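Local atomic coordinates of leucine aminopeptidase (Fimbriiglobus ruber, PDB entry 7D1B), a protein that probably catalyses the cyclisation of N-terminal glutamine residues in peptides, as a zinc-binding glutaminyl cyclase of the M28 peptidase family. Residues G228-L242 / I295-W308. Sequence-based numbering, arbitrary orientation.
Sequences GAVLLDLFAHDGARL and IPAVDVIDFDYKHW
Strands 228-232 and 297-300 run parallel, their axes 4.7 Å apart and 20° askew, with backbone hydrogen bonds donated alternately: Ala-229 N to Pro-296 O, Val-298 N to Ala-229 O, Leu-231 N to Val-298 O, Val-300 N to Leu-231 O, then Asp-233 N to Val-300 O. On one face of the sheet Val-230 CG1 meets Val-300 CG2 at 3.6 Å, while Leu-242 CD1 reaches the other branch, Val-300 CG1; on the opposite face Leu-231 CD2 lies alongside the Asp-299 carboxylate. Strand 297-300 forms the edge of the mixed sheet of the M28 fold, and both segments run on from the C-terminal ends of their strands toward the zinc site, where Trp-308 precedes the zinc ligand His-309. There Leu-234 CD1 sits at the edge of the Phe-303 ring, 3.8 Å from Phe-303 CD1, and also touches Trp-308 CD1. Asp-302, with CG anti to the backbone N (chi1 176°), carries its carboxylate between the loop arms: OD2 accepts from His-237 NE2 and Arg-241 N, both at 2.9 Å, from opposite faces of the carboxylate plane. OD1 takes Asp-304 N in an Asx turn and a water shared with Arg-241 NH1 and Asp-304 OD2. Replacing Asp-302 with an alanine would probably leave His-237 NE2, Arg-241 N and Asp-304 N without their acceptor carboxylate. The His-237 ring is confined by Tyr-305 CD1 over one face, 3.6 Å from His-237 CG, by Ala-240 CB over the other, and by Asn-154, which bonds ND1. The Arg-241 guanidinium forms a salt bridge with Glu-274, and Asp-304 accepts from the backbone of Arg-279.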
ATOM      1  N   GLY A 228     -12.290   4.340  -6.570  1.00 12.16           N
ATOM      2  CA  GLY A 228     -11.255   3.388  -6.919  1.00 12.71           C
ATOM      3  C   GLY A 228     -10.151   3.441  -5.889  1.00 11.81           C
ATOM      4  O   GLY A 228      -9.944   4.464  -5.213  1.00 12.23           O
ATOM      5  N   ALA A 229      -9.410   2.329  -5.809  1.00 11.45           N
ATOM      6  CA  ALA A 229      -8.297   2.202  -4.882  1.00 11.21           C
ATOM      7  C   ALA A 229      -7.199   1.376  -5.518  1.00 10.50           C
ATOM      8  O   ALA A 229      -7.477   0.368  -6.167  1.00 11.63           O
ATOM      9  CB  ALA A 229      -8.734   1.531  -3.582  1.00 12.03           C
ATOM     10  N   VAL A 230      -5.952   1.789  -5.291  1.00 11.02           N
ATOM     11  CA  VAL A 230      -4.778   1.014  -5.675  1.00 10.96           C
ATOM     12  C   VAL A 230      -4.003   0.683  -4.420  1.00 10.80           C
ATOM     13  O   VAL A 230      -3.591   1.593  -3.692  1.00 11.27           O
ATOM     14  CB  VAL A 230      -3.895   1.742  -6.707  1.00 11.55           C
ATOM     15  CG1 VAL A 230      -2.627   0.943  -6.923  1.00 14.26           C
ATOM     16  CG2 VAL A 230      -4.652   1.924  -8.009  1.00 14.09           C
ATOM     17  N   LEU A 231      -3.817  -0.612  -4.173  1.00 10.91           N
ATOM     18  CA  LEU A 231      -2.985  -1.128  -3.098  1.00 10.65           C
ATOM     19  C   LEU A 231      -1.601  -1.423  -3.653  1.00 11.04           C
ATOM     20  O   LEU A 231      -1.468  -2.046  -4.708  1.00 12.22           O
ATOM     21  CB  LEU A 231      -3.614  -2.412  -2.553  1.00 11.67           C
ATOM     22  CG  LEU A 231      -2.756  -3.165  -1.544  1.00 11.91           C
ATOM     23  CD1 LEU A 231      -2.579  -2.362  -0.249  1.00 13.19           C
ATOM     24  CD2 LEU A 231      -3.367  -4.522  -1.237  1.00 13.49           C
ATOM     25  N   LEU A 232      -0.586  -0.956  -2.952  1.00 11.28           N
ATOM     26  CA  LEU A 232       0.807  -1.216  -3.315  1.00 12.00           C
ATOM     27  C   LEU A 232       1.341  -2.296  -2.386  1.00 12.14           C
ATOM     28  O   LEU A 232       1.331  -2.105  -1.172  1.00 13.40           O
ATOM     29  CB  LEU A 232       1.612   0.053  -3.075  1.00 12.72           C
ATOM     30  CG  LEU A 232       1.182   1.264  -3.905  1.00 12.98           C
ATOM     31  CD1 LEU A 232       1.912   2.509  -3.393  1.00 15.22           C
ATOM     32  CD2 LEU A 232       1.422   1.020  -5.396  1.00 16.92           C
ATOM     33  N   ASP A 233       1.836  -3.406  -2.938  1.00 11.91           N
ATOM     34  CA  ASP A 233       2.390  -4.455  -2.081  1.00 13.30           C
ATOM     35  C   ASP A 233       3.433  -5.249  -2.872  1.00 13.75           C
ATOM     36  O   ASP A 233       3.131  -5.703  -3.978  1.00 15.34           O
ATOM     37  CB  ASP A 233       1.255  -5.402  -1.664  1.00 16.35           C
ATOM     38  CG  ASP A 233       1.594  -6.228  -0.420  1.00 17.81           C
ATOM     39  OD1 ASP A 233       2.691  -6.046   0.178  1.00 19.13           O
ATOM     40  OD2 ASP A 233       0.760  -7.084  -0.002  1.00 18.59           O
ATOM     41  N   LEU A 234       4.640  -5.425  -2.338  1.00 14.79           N
ATOM     42  CA  LEU A 234       5.662  -6.241  -2.995  1.00 12.74           C
ATOM     43  C   LEU A 234       5.887  -5.785  -4.436  1.00 12.07           C
ATOM     44  O   LEU A 234       5.849  -6.586  -5.377  1.00 13.42           O
ATOM     45  CB  LEU A 234       5.343  -7.737  -2.941  1.00 13.32           C
ATOM     46  CG  LEU A 234       4.898  -8.318  -1.614  1.00 15.19           C
ATOM     47  CD1 LEU A 234       4.551  -9.786  -1.811  1.00 18.43           C
ATOM     48  CD2 LEU A 234       5.949  -8.174  -0.560  1.00 17.44           C
ATOM     49  N   PHE A 235       6.157  -4.484  -4.604  1.00 12.16           N
ATOM     50  CA  PHE A 235       6.108  -3.864  -5.922  1.00 11.53           C
ATOM     51  C   PHE A 235       7.380  -3.137  -6.304  1.00 11.38           C
ATOM     52  O   PHE A 235       7.460  -2.663  -7.437  1.00 12.47           O
ATOM     53  CB  PHE A 235       4.957  -2.836  -5.990  1.00 12.02           C
ATOM     54  CG  PHE A 235       5.224  -1.610  -5.179  1.00 12.10           C
ATOM     55  CD1 PHE A 235       4.913  -1.571  -3.832  1.00 12.95           C
ATOM     56  CD2 PHE A 235       5.821  -0.489  -5.750  1.00 13.43           C
ATOM     57  CE1 PHE A 235       5.230  -0.467  -3.051  1.00 13.67           C
ATOM     58  CE2 PHE A 235       6.134   0.625  -4.978  1.00 13.48           C
ATOM     59  CZ  PHE A 235       5.823   0.637  -3.628  1.00 13.31           C
ATOM     60  N   ALA A 236       8.347  -2.988  -5.396  1.00 11.81           N
ATOM     61  CA  ALA A 236       9.398  -1.997  -5.562  1.00 12.07           C
ATOM     62  C   ALA A 236      10.756  -2.597  -5.874  1.00 11.70           C
ATOM     63  O   ALA A 236      11.737  -1.851  -5.966  1.00 13.09           O
ATOM     64  CB  ALA A 236       9.479  -1.109  -4.319  1.00 13.10           C
ATOM     65  N   HIS A 237      10.838  -3.913  -6.032  1.00 12.29           N
ATOM     66  CA  HIS A 237      12.110  -4.566  -6.320  1.00 12.20           C
ATOM     67  C   HIS A 237      12.516  -4.391  -7.782  1.00 12.14           C
ATOM     68  O   HIS A 237      11.700  -4.119  -8.675  1.00 12.62           O
ATOM     69  CB  HIS A 237      12.045  -6.048  -5.940  1.00 13.22           C
ATOM     70  CG  HIS A 237      10.844  -6.758  -6.462  1.00 12.42           C
ATOM     71  ND1 HIS A 237       9.571  -6.505  -5.992  1.00 13.40           N
ATOM     72  CD2 HIS A 237      10.721  -7.737  -7.392  1.00 12.56           C
ATOM     73  CE1 HIS A 237       8.718  -7.305  -6.609  1.00 13.37           C
ATOM     74  NE2 HIS A 237       9.389  -8.062  -7.463  1.00 13.27           N
ATOM     75  N   ASP A 238      13.811  -4.572  -8.018  1.00 12.76           N
ATOM     76  CA  ASP A 238      14.402  -4.421  -9.344  1.00 13.23           C
ATOM     77  C   ASP A 238      13.849  -5.487 -10.284  1.00 13.61           C
ATOM     78  O   ASP A 238      13.954  -6.680 -10.004  1.00 15.95           O
ATOM     79  CB  ASP A 238      15.914  -4.594  -9.171  1.00 14.36           C
ATOM     80  CG  ASP A 238      16.699  -4.280 -10.418  1.00 14.77           C
ATOM     81  OD1 ASP A 238      16.192  -3.593 -11.324  1.00 15.44           O
ATOM     82  OD2 ASP A 238      17.875  -4.704 -10.467  1.00 16.29           O
ATOM     83  N   GLY A 239      13.285  -5.071 -11.414  1.00 13.17           N
ATOM     84  CA  GLY A 239      12.781  -6.046 -12.360  1.00 14.46           C
ATOM     85  C   GLY A 239      11.463  -6.663 -11.959  1.00 12.75           C
ATOM     86  O   GLY A 239      11.104  -7.725 -12.480  1.00 14.24           O
ATOM     87  N   ALA A 240      10.713  -6.013 -11.067  1.00 12.38           N
ATOM     88  CA  ALA A 240       9.433  -6.552 -10.625  1.00 12.12           C
ATOM     89  C   ALA A 240       8.524  -6.865 -11.808  1.00 11.31           C
ATOM     90  O   ALA A 240       8.528  -6.166 -12.832  1.00 12.20           O
ATOM     91  CB  ALA A 240       8.738  -5.533  -9.715  1.00 12.90           C
ATOM     92  N   ARG A 241       7.737  -7.923 -11.656  1.00 11.62           N
ATOM     93  CA  ARG A 241       6.732  -8.326 -12.636  1.00 11.92           C
ATOM     94  C   ARG A 241       5.359  -8.089 -12.017  1.00 11.23           C
ATOM     95  O   ARG A 241       4.868  -8.912 -11.237  1.00 12.47           O
ATOM     96  CB  ARG A 241       6.941  -9.786 -13.036  1.00 12.95           C
ATOM     97  CG  ARG A 241       5.883 -10.309 -13.981  1.00 13.46           C
ATOM     98  CD  ARG A 241       6.125 -11.804 -14.310  1.00 14.01           C
ATOM     99  NE  ARG A 241       4.948 -12.404 -14.945  1.00 14.40           N
ATOM    100  CZ  ARG A 241       3.886 -12.868 -14.282  1.00 13.98           C
ATOM    101  NH1 ARG A 241       3.867 -12.854 -12.956  1.00 14.70           N
ATOM    102  NH2 ARG A 241       2.841 -13.340 -14.948  1.00 15.08           N
ATOM    103  N   LEU A 242       4.762  -6.938 -12.328  1.00 11.46           N
ATOM    104  CA  LEU A 242       3.471  -6.527 -11.763  1.00 11.41           C
ATOM    105  C   LEU A 242       2.391  -7.044 -12.699  1.00 11.56           C
ATOM    106  O   LEU A 242       2.024  -6.401 -13.682  1.00 11.75           O
ATOM    107  CB  LEU A 242       3.419  -5.009 -11.556  1.00 11.92           C
ATOM    108  CG  LEU A 242       4.537  -4.417 -10.687  1.00 11.64           C
ATOM    109  CD1 LEU A 242       4.405  -2.901 -10.628  1.00 12.09           C
ATOM    110  CD2 LEU A 242       4.563  -5.031  -9.284  1.00 12.70           C
ATOM    111  N   ILE A 295     -15.754  -0.628  -3.409  1.00 14.05           N
ATOM    112  CA  ILE A 295     -14.719   0.244  -3.955  1.00 13.58           C
ATOM    113  C   ILE A 295     -13.868  -0.603  -4.896  1.00 13.30           C
ATOM    114  O   ILE A 295     -13.137  -1.487  -4.418  1.00 13.53           O
ATOM    115  CB  ILE A 295     -13.844   0.846  -2.846  1.00 13.62           C
ATOM    116  CG1 ILE A 295     -14.686   1.563  -1.775  1.00 14.29           C
ATOM    117  CG2 ILE A 295     -12.779   1.755  -3.467  1.00 14.47           C
ATOM    118  CD1 ILE A 295     -13.885   1.920  -0.531  1.00 15.68           C
ATOM    119  N   PRO A 296     -13.909  -0.376  -6.210  1.00 13.09           N
ATOM    120  CA  PRO A 296     -13.026  -1.147  -7.099  1.00 13.04           C
ATOM    121  C   PRO A 296     -11.585  -0.966  -6.647  1.00 11.76           C
ATOM    122  O   PRO A 296     -11.119   0.163  -6.474  1.00 12.09           O
ATOM    123  CB  PRO A 296     -13.277  -0.520  -8.471  1.00 14.48           C
ATOM    124  CG  PRO A 296     -14.640   0.143  -8.373  1.00 17.06           C
ATOM    125  CD  PRO A 296     -14.728   0.611  -6.941  1.00 14.38           C
ATOM    126  N   ALA A 297     -10.885  -2.081  -6.418  1.00 11.60           N
ATOM    127  CA  ALA A 297      -9.569  -2.013  -5.793  1.00 11.32           C
ATOM    128  C   ALA A 297      -8.629  -3.029  -6.428  1.00 11.65           C
ATOM    129  O   ALA A 297      -8.936  -4.228  -6.517  1.00 12.67           O
ATOM    130  CB  ALA A 297      -9.649  -2.226  -4.280  1.00 12.10           C
ATOM    131  N   VAL A 298      -7.466  -2.532  -6.848  1.00 11.12           N
ATOM    132  CA  VAL A 298      -6.456  -3.327  -7.545  1.00 11.91           C
ATOM    133  C   VAL A 298      -5.222  -3.448  -6.671  1.00 10.99           C
ATOM    134  O   VAL A 298      -4.753  -2.455  -6.105  1.00 12.78           O
ATOM    135  CB  VAL A 298      -6.096  -2.664  -8.889  1.00 12.60           C
ATOM    136  CG1 VAL A 298      -4.865  -3.299  -9.520  1.00 14.35           C
ATOM    137  CG2 VAL A 298      -7.293  -2.681  -9.806  1.00 13.67           C
ATOM    138  N   ASP A 299      -4.660  -4.657  -6.629  1.00 11.50           N
ATOM    139  CA  ASP A 299      -3.393  -4.926  -5.954  1.00 11.42           C
ATOM    140  C   ASP A 299      -2.272  -4.852  -6.984  1.00 11.64           C
ATOM    141  O   ASP A 299      -2.249  -5.636  -7.939  1.00 13.94           O
ATOM    142  CB  ASP A 299      -3.454  -6.308  -5.304  1.00 13.04           C
ATOM    143  CG  ASP A 299      -2.396  -6.525  -4.243  1.00 13.67           C
ATOM    144  OD1 ASP A 299      -1.542  -5.644  -3.998  1.00 13.50           O
ATOM    145  OD2 ASP A 299      -2.465  -7.628  -3.624  1.00 14.85           O
ATOM    146  N   VAL A 300      -1.381  -3.891  -6.807  1.00 11.54           N
ATOM    147  CA  VAL A 300      -0.192  -3.720  -7.633  1.00 11.64           C
ATOM    148  C   VAL A 300       0.913  -4.449  -6.875  1.00 11.79           C
ATOM    149  O   VAL A 300       1.413  -3.962  -5.850  1.00 12.31           O
ATOM    150  CB  VAL A 300       0.101  -2.233  -7.864  1.00 12.02           C
ATOM    151  CG1 VAL A 300       1.473  -2.057  -8.515  1.00 14.26           C
ATOM    152  CG2 VAL A 300      -0.991  -1.648  -8.743  1.00 13.12           C
ATOM    153  N   ILE A 301       1.261  -5.646  -7.369  1.00 12.31           N
ATOM    154  CA  ILE A 301       2.017  -6.628  -6.603  1.00 12.30           C
ATOM    155  C   ILE A 301       2.784  -7.519  -7.565  1.00 11.65           C
ATOM    156  O   ILE A 301       2.297  -7.856  -8.648  1.00 12.07           O
ATOM    157  CB  ILE A 301       1.056  -7.460  -5.711  1.00 12.79           C
ATOM    158  CG1 ILE A 301       1.801  -8.510  -4.868  1.00 13.84           C
ATOM    159  CG2 ILE A 301      -0.066  -8.117  -6.539  1.00 14.12           C
ATOM    160  CD1 ILE A 301       0.951  -9.108  -3.752  1.00 15.81           C
ATOM    161  N   ASP A 302       3.971  -7.957  -7.138  1.00 11.90           N
ATOM    162  CA  ASP A 302       4.644  -9.100  -7.747  1.00 11.86           C
ATOM    163  C   ASP A 302       4.784 -10.139  -6.640  1.00 12.73           C
ATOM    164  O   ASP A 302       5.711 -10.076  -5.823  1.00 13.52           O
ATOM    165  CB  ASP A 302       6.003  -8.724  -8.323  1.00 12.82           C
ATOM    166  CG  ASP A 302       6.756  -9.912  -8.878  1.00 12.41           C
ATOM    167  OD1 ASP A 302       6.216 -11.051  -8.860  1.00 12.57           O
ATOM    168  OD2 ASP A 302       7.902  -9.677  -9.354  1.00 12.34           O
ATOM    169  N   PHE A 303       3.863 -11.108  -6.623  1.00 12.78           N
ATOM    170  CA  PHE A 303       3.849 -12.045  -5.514  1.00 14.14           C
ATOM    171  C   PHE A 303       4.982 -13.052  -5.604  1.00 15.32           C
ATOM    172  O   PHE A 303       5.148 -13.842  -4.675  1.00 19.21           O
ATOM    173  CB  PHE A 303       2.468 -12.721  -5.452  1.00 14.83           C
ATOM    174  CG  PHE A 303       2.138 -13.388  -4.123  1.00 15.26           C
ATOM    175  CD1 PHE A 303       2.613 -12.912  -2.894  1.00 16.98           C
ATOM    176  CD2 PHE A 303       1.333 -14.515  -4.119  1.00 17.88           C
ATOM    177  CE1 PHE A 303       2.271 -13.550  -1.697  1.00 18.36           C
ATOM    178  CE2 PHE A 303       0.998 -15.152  -2.924  1.00 20.14           C
ATOM    179  CZ  PHE A 303       1.464 -14.665  -1.721  1.00 19.13           C
ATOM    180  N   ASP A 304       5.767 -13.036  -6.683  1.00 13.88           N
ATOM    181  CA  ASP A 304       6.956 -13.871  -6.775  1.00 14.33           C
ATOM    182  C   ASP A 304       8.214 -13.197  -6.238  1.00 14.51           C
ATOM    183  O   ASP A 304       9.308 -13.756  -6.371  1.00 15.77           O
ATOM    184  CB  ASP A 304       7.151 -14.363  -8.209  1.00 14.54           C
ATOM    185  CG  ASP A 304       6.043 -15.286  -8.655  1.00 15.20           C
ATOM    186  OD1 ASP A 304       5.580 -16.109  -7.829  1.00 16.73           O
ATOM    187  OD2 ASP A 304       5.618 -15.174  -9.824  1.00 15.81           O
ATOM    188  N   TYR A 305       8.087 -12.040  -5.592  1.00 14.25           N
ATOM    189  CA  TYR A 305       9.231 -11.394  -4.966  1.00 14.11           C
ATOM    190  C   TYR A 305      10.062 -12.419  -4.203  1.00 13.77           C
ATOM    191  O   TYR A 305       9.556 -13.122  -3.321  1.00 14.55           O
ATOM    192  CB  TYR A 305       8.718 -10.346  -3.992  1.00 14.28           C
ATOM    193  CG  TYR A 305       9.783  -9.655  -3.173  1.00 13.10           C
ATOM    194  CD1 TYR A 305      10.945  -9.154  -3.764  1.00 13.81           C
ATOM    195  CD2 TYR A 305       9.615  -9.478  -1.801  1.00 14.08           C
ATOM    196  CE1 TYR A 305      11.903  -8.483  -3.003  1.00 13.79           C
ATOM    197  CE2 TYR A 305      10.561  -8.815  -1.040  1.00 14.13           C
ATOM    198  CZ  TYR A 305      11.700  -8.313  -1.644  1.00 13.37           C
ATOM    199  OH  TYR A 305      12.644  -7.619  -0.915  1.00 14.14           O
ATOM    200  N   LYS A 306      11.351 -12.485  -4.528  1.00 14.89           N
ATOM    201  CA  LYS A 306      12.161 -13.595  -4.051  1.00 16.51           C
ATOM    202  C   LYS A 306      12.523 -13.488  -2.579  1.00 16.31           C
ATOM    203  O   LYS A 306      12.907 -14.496  -1.988  1.00 19.43           O
ATOM    204  CB  LYS A 306      13.427 -13.783  -4.891  1.00 22.46           C
ATOM    205  CG  LYS A 306      14.434 -12.695  -4.770  0.56 25.55           C
ATOM    206  CD  LYS A 306      15.642 -12.971  -5.656  0.56 28.53           C
ATOM    207  CE  LYS A 306      15.258 -12.925  -7.127  0.56 30.33           C
ATOM    208  NZ  LYS A 306      16.466 -12.939  -8.003  0.56 31.44           N
ATOM    209  N   HIS A 307      12.432 -12.306  -1.972  1.00 14.55           N
ATOM    210  CA  HIS A 307      12.784 -12.138  -0.568  1.00 14.68           C
ATOM    211  C   HIS A 307      11.565 -12.057   0.339  1.00 13.85           C
ATOM    212  O   HIS A 307      11.679 -11.628   1.496  1.00 14.53           O
ATOM    213  CB  HIS A 307      13.742 -10.965  -0.392  1.00 14.93           C
ATOM    214  CG  HIS A 307      14.972 -11.133  -1.202  1.00 14.69           C
ATOM    215  ND1 HIS A 307      15.990 -11.983  -0.823  1.00 17.66           N
ATOM    216  CD2 HIS A 307      15.303 -10.656  -2.425  1.00 17.01           C
ATOM    217  CE1 HIS A 307      16.921 -11.976  -1.758  1.00 18.70           C
ATOM    218  NE2 HIS A 307      16.526 -11.182  -2.738  1.00 19.23           N
ATOM    219  N   TRP A 308      10.407 -12.469  -0.168  1.00 14.35           N
ATOM    220  CA  TRP A 308       9.159 -12.411   0.588  1.00 14.07           C
ATOM    221  C   TRP A 308       9.272 -13.162   1.911  1.00 14.17           C
ATOM    222  O   TRP A 308       9.570 -14.364   1.935  1.00 15.76           O
ATOM    223  CB  TRP A 308       8.081 -13.040  -0.274  1.00 14.59           C
ATOM    224  CG  TRP A 308       6.718 -13.059   0.353  1.00 15.07           C
ATOM    225  CD1 TRP A 308       5.967 -11.986   0.743  1.00 16.54           C
ATOM    226  CD2 TRP A 308       5.933 -14.225   0.630  1.00 16.08           C
ATOM    227  NE1 TRP A 308       4.759 -12.420   1.237  1.00 17.43           N
ATOM    228  CE2 TRP A 308       4.709 -13.787   1.173  1.00 17.99           C
ATOM    229  CE3 TRP A 308       6.143 -15.599   0.457  1.00 18.62           C
ATOM    230  CZ2 TRP A 308       3.701 -14.677   1.567  1.00 19.73           C
ATOM    231  CZ3 TRP A 308       5.147 -16.481   0.851  1.00 20.41           C
ATOM    232  CH2 TRP A 308       3.941 -16.014   1.388  1.00 21.25           C
TER
HETATM  233  O   HOH W   1       6.038 -12.737 -11.064  1.00 15.01           O